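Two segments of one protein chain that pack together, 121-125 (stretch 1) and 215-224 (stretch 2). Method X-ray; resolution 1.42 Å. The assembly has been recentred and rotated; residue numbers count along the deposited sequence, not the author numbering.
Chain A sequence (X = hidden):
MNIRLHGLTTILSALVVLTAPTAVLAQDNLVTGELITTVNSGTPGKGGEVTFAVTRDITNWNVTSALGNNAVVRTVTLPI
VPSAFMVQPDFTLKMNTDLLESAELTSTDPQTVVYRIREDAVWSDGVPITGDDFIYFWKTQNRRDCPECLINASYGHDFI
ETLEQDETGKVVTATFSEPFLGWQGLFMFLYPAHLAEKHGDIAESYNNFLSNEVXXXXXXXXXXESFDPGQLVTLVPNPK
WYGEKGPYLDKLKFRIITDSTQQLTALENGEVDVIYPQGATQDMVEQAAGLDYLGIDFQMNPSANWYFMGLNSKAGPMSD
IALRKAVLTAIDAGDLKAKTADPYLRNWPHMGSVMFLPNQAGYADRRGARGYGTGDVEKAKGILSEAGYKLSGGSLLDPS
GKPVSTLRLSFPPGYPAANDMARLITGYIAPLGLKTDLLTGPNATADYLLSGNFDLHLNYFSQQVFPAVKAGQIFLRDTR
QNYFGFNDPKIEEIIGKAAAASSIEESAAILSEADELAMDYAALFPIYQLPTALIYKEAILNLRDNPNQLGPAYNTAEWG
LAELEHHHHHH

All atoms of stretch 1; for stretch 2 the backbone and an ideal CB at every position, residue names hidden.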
# COMPACT_ATOMS: atom_id res chain seq x y z
N ALA A 121 -5.86 19.36 -21.50
CA ALA A 121 -5.19 19.12 -20.23
C ALA A 121 -4.11 20.19 -20.01
O ALA A 121 -3.16 20.31 -20.80
CB ALA A 121 -4.57 17.73 -20.19
N VAL A 122 -4.27 20.95 -18.94
CA VAL A 122 -3.41 22.07 -18.60
C VAL A 122 -3.12 22.07 -17.11
O VAL A 122 -3.91 21.57 -16.29
CB VAL A 122 -4.04 23.43 -19.01
CG1 VAL A 122 -4.28 23.50 -20.51
CG2 VAL A 122 -5.33 23.69 -18.21
N TRP A 123 -1.98 22.67 -16.75
CA TRP A 123 -1.69 23.00 -15.35
C TRP A 123 -2.50 24.22 -14.95
O TRP A 123 -3.08 24.92 -15.79
CB TRP A 123 -0.19 23.24 -15.18
CG TRP A 123 0.65 22.03 -15.46
CD1 TRP A 123 1.39 21.78 -16.59
CD2 TRP A 123 0.82 20.89 -14.61
NE1 TRP A 123 2.03 20.57 -16.48
CE2 TRP A 123 1.69 20.00 -15.28
CE3 TRP A 123 0.33 20.55 -13.35
CZ2 TRP A 123 2.06 18.77 -14.73
CZ3 TRP A 123 0.71 19.34 -12.80
CH2 TRP A 123 1.55 18.46 -13.49
N SER A 124 -2.51 24.51 -13.65
CA SER A 124 -3.37 25.57 -13.10
C SER A 124 -2.97 26.96 -13.54
O SER A 124 -3.75 27.89 -13.34
CB SER A 124 -3.38 25.47 -11.58
OG SER A 124 -2.07 25.43 -11.08
N ASP A 125 -1.79 27.12 -14.10
CA ASP A 125 -1.35 28.40 -14.67
C ASP A 125 -1.63 28.49 -16.17
O ASP A 125 -1.20 29.47 -16.81
CB ASP A 125 0.13 28.63 -14.37
CG ASP A 125 1.03 27.50 -14.87
OD1 ASP A 125 0.56 26.59 -15.60
OD2 ASP A 125 2.25 27.53 -14.54
N UNK A 215 2.76 22.98 -2.41
CA UNK A 215 2.59 23.20 -3.85
C UNK A 215 1.61 24.32 -4.12
O UNK A 215 0.50 24.33 -3.57
CB UNK A 215 2.12 21.92 -4.54
N UNK A 216 2.02 25.26 -4.98
CA UNK A 216 1.15 26.34 -5.44
C UNK A 216 0.41 25.98 -6.72
O UNK A 216 -0.54 26.67 -7.09
CB UNK A 216 1.97 27.61 -5.66
N UNK A 217 0.80 24.90 -7.37
CA UNK A 217 0.31 24.47 -8.67
C UNK A 217 -0.65 23.29 -8.50
O UNK A 217 -0.74 22.66 -7.45
CB UNK A 217 1.47 24.09 -9.59
N UNK A 218 -1.36 22.99 -9.59
CA UNK A 218 -2.20 21.81 -9.63
C UNK A 218 -2.45 21.39 -11.06
O UNK A 218 -2.51 22.22 -11.97
CB UNK A 218 -3.53 22.06 -8.91
N UNK A 219 -2.60 20.08 -11.26
CA UNK A 219 -3.12 19.53 -12.50
C UNK A 219 -4.39 18.74 -12.28
O UNK A 219 -4.76 17.88 -13.11
CB UNK A 219 -2.07 18.64 -13.17
N UNK A 220 -5.05 18.99 -11.15
CA UNK A 220 -6.23 18.26 -10.75
C UNK A 220 -7.38 19.17 -10.41
O UNK A 220 -7.34 20.38 -10.66
CB UNK A 220 -5.91 17.36 -9.55
N UNK A 221 -8.42 18.62 -9.78
CA UNK A 221 -9.64 19.41 -9.52
C UNK A 221 -9.48 20.46 -8.44
O UNK A 221 -10.24 21.43 -8.44
CB UNK A 221 -10.79 18.48 -9.13
N UNK A 222 -8.52 20.28 -7.53
CA UNK A 222 -8.32 21.17 -6.40
C UNK A 222 -6.88 21.68 -6.38
O UNK A 222 -6.01 21.13 -7.07
CB UNK A 222 -8.66 20.46 -5.09
N UNK A 223 -6.65 22.73 -5.61
CA UNK A 223 -5.31 23.27 -5.42
C UNK A 223 -5.20 23.80 -4.00
O UNK A 223 -6.20 24.17 -3.41
CB UNK A 223 -5.00 24.37 -6.44
N UNK A 224 -3.98 23.85 -3.47
CA UNK A 224 -3.78 24.28 -2.09
C UNK A 224 -3.95 25.79 -1.97
O UNK A 224 -3.29 26.57 -2.68
CB UNK A 224 -2.40 23.86 -1.59

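Stretch 1 offers position 215 nothing: no atom of it lies within 5.5 Å of the ideal CB. The backbone, at phi -71° and psi 131°, suits almost any residue, proline included. The deposited residue is Pro 215, whose ring does not reach stretch 1.

Position 216 is similarly unconstrained. Its CA-to-CB bond points sideways into space that stretch 1 leaves empty, so small, polar or charged side chains would all do. Ala 216 occupies it and adds almost nothing to the contact.

At 217 the CA-to-CB bond again runs sideways, but here stretch 1 is close: the ideal CB lies 4.1 Å from Ser 124 OG and 5.3 Å from Trp 123 CE3. The six-membered ring of Trp 123 offers an apolar surface, which would suit a leucine, a methionine or an aromatic residue. The deposited residue is Trp 217, with chi1 at 49° (p). Its CE3 comes 4.1 Å from CZ3 of Trp 123. The six-membered rings have centroids 6.0 Å apart and planes at 89°, an oblique packing.

Position 218 meets stretch 1 through its backbone. Its N donates a hydrogen bond to Ser 124 OG (2.9 Å), while its O accepts a weak one from Ser 124 N (2.8 Å, with an angle of 125° at the hydrogen). The same O lies 3.6 Å from Trp 123 CA in a CA-H...O contact, near the plane of the indole at its edge. None of these interactions requires a particular side chain, and CA-to-CB points away, so stretch 1 leaves the choice wide: small, polar and larger residues are all conceivable. Ser 218, with chi1 at 173° (t), turns its hydroxyl to its own stretch, where OG donates to the O of residue 222 (2.6 Å) and accepts from the N of residue 220 (2.9 Å).

Position 219 is the most restrictive. The CA of 219 is 4.7 Å from the CA of Trp 123, and the ideal CB would sit 2.9 Å from Trp 123 CZ3, a clash. With the indole in this place, only glycine fits, although phi -120° and psi 20° do not themselves demand it. Gly 219 lets the ring approach until CE3 of Trp 123 is 3.6 Å from its N.

At 220 CB would point away, with no atom of stretch 1 nearby; the contact sets no limit, and the residue is Gly 220. Positions 221 and 222 are out of reach. A phi of -73° admits proline at the first, and Pro 221 is found there; the second begins a strand and carries Tyr 222.

The CA-to-CB bond of 223 points toward stretch 1, yet no atom there lies within 5.5 Å of the ideal CB. A long, flexible apolar chain could bridge the gap. Met 223 does so, its CE reaching 3.9 Å from Ser 124 CB. Position 224, still in the strand, is out of reach; Val 224 makes no contact.

Stretch 2, residues 215-224: PAWSGGPYMV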
# COMPACT_ATOMS: atom_id res chain seq x y z
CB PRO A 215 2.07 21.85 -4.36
CG PRO A 215 1.50 21.16 -3.12
CD PRO A 215 2.33 21.64 -1.98
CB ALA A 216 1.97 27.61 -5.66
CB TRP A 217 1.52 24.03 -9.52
CG TRP A 217 2.41 23.07 -8.77
CD1 TRP A 217 3.54 23.41 -8.07
CD2 TRP A 217 2.23 21.67 -8.58
NE1 TRP A 217 4.07 22.30 -7.47
CE2 TRP A 217 3.30 21.21 -7.77
CE3 TRP A 217 1.29 20.74 -9.04
CZ2 TRP A 217 3.42 19.87 -7.40
CZ3 TRP A 217 1.43 19.40 -8.66
CH2 TRP A 217 2.49 18.99 -7.85
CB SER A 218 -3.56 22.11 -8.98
OG SER A 218 -4.43 21.01 -9.15
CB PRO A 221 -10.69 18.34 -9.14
CG PRO A 221 -9.85 17.18 -8.65
CD PRO A 221 -8.64 17.18 -9.54
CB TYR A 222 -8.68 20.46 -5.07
CG TYR A 222 -10.18 20.23 -4.92
CD1 TYR A 222 -11.01 21.23 -4.45
CD2 TYR A 222 -10.76 19.02 -5.25
CE1 TYR A 222 -12.36 21.05 -4.34
CE2 TYR A 222 -12.12 18.81 -5.13
CZ TYR A 222 -12.91 19.84 -4.67
OH TYR A 222 -14.28 19.69 -4.56
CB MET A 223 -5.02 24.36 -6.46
CG MET A 223 -5.85 25.63 -6.31
SD MET A 223 -5.74 26.68 -7.79
CE MET A 223 -3.98 26.88 -7.99
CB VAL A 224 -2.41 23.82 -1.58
CG1 VAL A 224 -2.20 24.31 -0.12
CG2 VAL A 224 -2.29 22.33 -1.64
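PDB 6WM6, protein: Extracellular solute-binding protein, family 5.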